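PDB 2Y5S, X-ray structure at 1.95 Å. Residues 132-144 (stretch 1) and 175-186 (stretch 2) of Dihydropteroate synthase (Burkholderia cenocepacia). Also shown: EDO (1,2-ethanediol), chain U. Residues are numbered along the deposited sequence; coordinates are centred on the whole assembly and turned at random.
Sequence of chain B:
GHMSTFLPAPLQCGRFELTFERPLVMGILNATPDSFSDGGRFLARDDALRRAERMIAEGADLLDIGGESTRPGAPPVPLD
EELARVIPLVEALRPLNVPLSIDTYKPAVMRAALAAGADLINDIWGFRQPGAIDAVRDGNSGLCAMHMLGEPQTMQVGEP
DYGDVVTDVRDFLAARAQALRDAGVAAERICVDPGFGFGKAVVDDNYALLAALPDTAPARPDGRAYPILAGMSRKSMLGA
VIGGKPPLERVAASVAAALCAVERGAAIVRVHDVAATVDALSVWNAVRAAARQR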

# COMPACT_ATOMS: atom_id res chain seq x y z
N ALA B 132 31.65 16.88 10.72
CA ALA B 132 30.25 16.55 11.01
C ALA B 132 30.13 15.78 12.33
O ALA B 132 29.27 16.07 13.16
CB ALA B 132 29.64 15.76 9.89
N ILE B 133 31.00 14.79 12.52
CA ILE B 133 30.97 14.02 13.77
C ILE B 133 31.16 14.91 15.03
O ILE B 133 30.42 14.77 16.02
CB ILE B 133 31.96 12.83 13.75
CG1 ILE B 133 31.46 11.77 12.76
CG2 ILE B 133 32.08 12.22 15.14
CD1 ILE B 133 32.42 10.56 12.59
N ASP B 134 32.12 15.83 14.96
CA ASP B 134 32.36 16.80 16.02
C ASP B 134 31.13 17.68 16.32
O ASP B 134 30.86 18.02 17.47
CB ASP B 134 33.56 17.70 15.68
CG ASP B 134 34.85 17.22 16.31
OD1 ASP B 134 35.03 15.99 16.48
OD2 ASP B 134 35.68 18.08 16.67
N ALA B 135 30.44 18.07 15.25
CA ALA B 135 29.22 18.84 15.33
C ALA B 135 28.10 18.14 16.12
O ALA B 135 27.33 18.80 16.81
CB ALA B 135 28.73 19.15 13.94
N VAL B 136 28.01 16.81 16.03
CA VAL B 136 26.86 16.07 16.59
C VAL B 136 27.18 15.19 17.81
O VAL B 136 26.27 14.65 18.43
CB VAL B 136 26.20 15.15 15.54
CG1 VAL B 136 25.78 15.94 14.30
CG2 VAL B 136 27.11 13.99 15.18
N ARG B 137 28.46 15.05 18.16
CA ARG B 137 28.84 14.06 19.17
C ARG B 137 28.22 14.37 20.54
O ARG B 137 27.81 13.47 21.25
CB ARG B 137 30.35 13.91 19.27
CG ARG B 137 31.11 15.20 19.62
CD ARG B 137 32.61 15.00 19.52
NE ARG B 137 33.07 14.01 20.48
CZ ARG B 137 33.48 14.27 21.73
NH1 ARG B 137 33.52 15.53 22.19
NH2 ARG B 137 33.86 13.27 22.52
N ASP B 138 28.10 15.65 20.89
CA ASP B 138 27.52 16.05 22.17
C ASP B 138 25.99 16.05 22.14
O ASP B 138 25.37 16.30 21.10
CB ASP B 138 28.01 17.45 22.58
CG ASP B 138 29.46 17.45 23.05
OD1 ASP B 138 30.09 16.37 23.18
OD2 ASP B 138 29.97 18.55 23.33
N GLY B 139 25.39 15.74 23.28
CA GLY B 139 23.97 15.94 23.46
C GLY B 139 23.20 14.68 23.14
O GLY B 139 23.75 13.58 23.16
N ASN B 140 21.92 14.86 22.85
CA ASN B 140 20.99 13.76 22.71
C ASN B 140 20.23 13.67 21.40
O ASN B 140 19.28 12.91 21.30
CB ASN B 140 19.99 13.78 23.86
CG ASN B 140 20.33 12.76 24.88
OD1 ASN B 140 19.79 11.66 24.86
ND2 ASN B 140 21.29 13.08 25.75
N SER B 141 20.64 14.44 20.40
CA SER B 141 19.93 14.44 19.13
C SER B 141 19.95 13.05 18.52
O SER B 141 20.91 12.29 18.68
CB SER B 141 20.53 15.45 18.16
OG SER B 141 21.92 15.23 17.98
N GLY B 142 18.87 12.72 17.83
CA GLY B 142 18.87 11.58 16.93
C GLY B 142 19.76 11.89 15.74
O GLY B 142 19.96 13.05 15.37
N LEU B 143 20.30 10.83 15.14
CA LEU B 143 21.18 10.96 14.00
C LEU B 143 20.86 9.89 13.00
O LEU B 143 20.92 8.70 13.33
CB LEU B 143 22.64 10.81 14.43
CG LEU B 143 23.18 11.73 15.53
CD1 LEU B 143 24.55 11.24 15.99
CD2 LEU B 143 23.25 13.15 15.00
N CYS B 144 20.53 10.29 11.78
CA CYS B 144 20.29 9.33 10.71
C CYS B 144 21.47 9.35 9.75
O CYS B 144 21.71 10.35 9.06
CB CYS B 144 19.02 9.61 9.95
SG CYS B 144 18.73 8.42 8.60
N ALA B 175 30.07 0.71 9.61
CA ALA B 175 31.23 1.56 9.77
C ALA B 175 30.87 2.98 10.21
O ALA B 175 31.58 3.58 11.03
CB ALA B 175 32.07 1.58 8.47
N ARG B 176 29.78 3.53 9.68
CA ARG B 176 29.38 4.89 10.08
C ARG B 176 28.92 4.92 11.55
O ARG B 176 29.30 5.82 12.31
CB ARG B 176 28.34 5.48 9.12
CG ARG B 176 28.80 5.58 7.64
CD ARG B 176 30.22 6.13 7.48
NE ARG B 176 30.36 7.42 8.16
CZ ARG B 176 31.51 7.95 8.59
NH1 ARG B 176 32.67 7.32 8.42
NH2 ARG B 176 31.49 9.13 9.20
N ALA B 177 28.15 3.91 11.97
CA ALA B 177 27.71 3.81 13.36
C ALA B 177 28.89 3.65 14.29
O ALA B 177 28.92 4.26 15.36
CB ALA B 177 26.76 2.66 13.56
N GLN B 178 29.86 2.83 13.90
CA GLN B 178 31.07 2.68 14.67
C GLN B 178 31.82 4.01 14.80
O GLN B 178 32.30 4.35 15.89
CB GLN B 178 32.00 1.64 14.03
CG GLN B 178 33.25 1.31 14.87
CD GLN B 178 32.90 0.70 16.22
OE1 GLN B 178 32.19 -0.29 16.28
NE2 GLN B 178 33.41 1.30 17.30
N ALA B 179 31.92 4.76 13.70
CA ALA B 179 32.65 6.03 13.73
C ALA B 179 31.98 7.02 14.66
O ALA B 179 32.66 7.74 15.39
CB ALA B 179 32.80 6.60 12.32
N LEU B 180 30.66 7.07 14.64
CA LEU B 180 29.90 7.88 15.60
C LEU B 180 30.17 7.41 17.04
O LEU B 180 30.42 8.23 17.93
CB LEU B 180 28.40 7.84 15.30
CG LEU B 180 27.97 8.60 14.04
CD1 LEU B 180 26.50 8.29 13.69
CD2 LEU B 180 28.21 10.09 14.24
N ARG B 181 30.08 6.10 17.27
CA ARG B 181 30.27 5.55 18.61
C ARG B 181 31.69 5.77 19.15
O ARG B 181 31.86 6.06 20.35
CB ARG B 181 29.89 4.07 18.64
CG ARG B 181 28.36 3.88 18.55
CD ARG B 181 27.93 2.44 18.56
NE ARG B 181 28.41 1.75 19.75
CZ ARG B 181 29.30 0.75 19.77
NH1 ARG B 181 29.82 0.25 18.65
NH2 ARG B 181 29.66 0.24 20.94
N ASP B 182 32.69 5.65 18.28
CA ASP B 182 34.09 5.93 18.66
C ASP B 182 34.28 7.36 19.14
O ASP B 182 35.20 7.63 19.89
CB ASP B 182 35.03 5.71 17.48
CG ASP B 182 35.20 4.26 17.12
OD1 ASP B 182 34.85 3.39 17.94
OD2 ASP B 182 35.67 3.99 16.00
N ALA B 183 33.45 8.28 18.68
CA ALA B 183 33.51 9.67 19.13
C ALA B 183 32.63 9.94 20.35
O ALA B 183 32.51 11.10 20.77
CB ALA B 183 33.13 10.61 17.99
N GLY B 184 32.01 8.90 20.92
CA GLY B 184 31.21 9.02 22.14
C GLY B 184 29.69 9.02 21.98
O GLY B 184 28.96 9.14 22.96
N VAL B 185 29.19 8.88 20.75
CA VAL B 185 27.74 8.89 20.50
C VAL B 185 27.14 7.58 20.99
O VAL B 185 27.58 6.52 20.57
CB VAL B 185 27.42 9.07 18.99
CG1 VAL B 185 25.91 8.87 18.71
CG2 VAL B 185 27.88 10.45 18.51
N ALA B 186 26.14 7.65 21.88
CA ALA B 186 25.40 6.45 22.30
C ALA B 186 24.68 5.82 21.11
O ALA B 186 24.08 6.52 20.28
CB ALA B 186 24.40 6.77 23.42
C1 EDO U . 33.10 3.94 5.84
O1 EDO U . 33.24 4.86 6.93
C2 EDO U . 33.25 4.64 4.49
O2 EDO U . 33.54 6.04 4.67

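Two helices of dihydropteroate synthase, one in residues 132-144 and the other in 175-186, pass 10.3 Å apart at closest approach, with 55° between their N-to-C directions. Together the two stretches bury 421 Å², mostly through aliphatic side chains. The first stretch supplies a short helix and then, after a loop, the strand that begins at Gly 142; the second supplies the end of a longer helix and the turn that closes it.

Ile 133 is the centre of the contact. Its CA-to-CB bond points toward the second helix, and with chi1 m and chi2 t the side chain is extended, so that its branches reach successive turns. CD1 lies 4.0 Å from Ala 179 CB, CG1 lies 3.9 Å from Leu 180 CD2, and CG2 packs tightly against Ala 183, 3.4 Å from its CB. Both alanines present a single methyl to the branched side chain. CD1 also comes within 3.8 Å of Arg 176 NH2, an approach oblique to the guanidinium. Arg 176 is folded m, m, m; its NH1 donates a hydrogen bond to O1 of the ethanediol, probably a crystallisation additive, 2.9 Å away and near the guanidinium plane.

The CA-to-CB bond of Leu 180 points sideways to the first stretch, but its m, t rotamer brings the end of the side chain nearer. Its CD2 meets Ile 133 CG1, Val 136 CG2 at 4.2 Å and Leu 143 CD1 at 4.2 Å, and so joins helix and strand. Leu 143, also m, t, has its CA-to-CB bond toward the second stretch and sets CD1 3.9 Å from Val 185 CG1. Val 185, with chi1 t, places its other methyl, CG2, 3.8 Å from Arg 137 CA, where the two backbones come close: the CA atoms of Arg 137 and Val 185 are 5.5 Å apart.

The polar link is made by Arg 137. With chi1 p, chi2 t and chi3 m, its side chain carries the guanidinium to the carbonyl of Ala 183. NE and NH2 both donate to Ala 183 O, at 3.0 and 3.1 Å; the oxygen lies at the guanidinium edge, near its plane, and the two N-H groups share it in a fork with bent angles of 143° and 136°. That carbonyl belongs to a Schellman turn, in which Gly 184 N bonds to Arg 181 O (2.9 Å) and Val 185 N to Leu 180 O (3.1 Å). Gly 184 has phi 103°, where a CB would jam against the preceding carbonyl oxygen, the very atom Arg 137 binds.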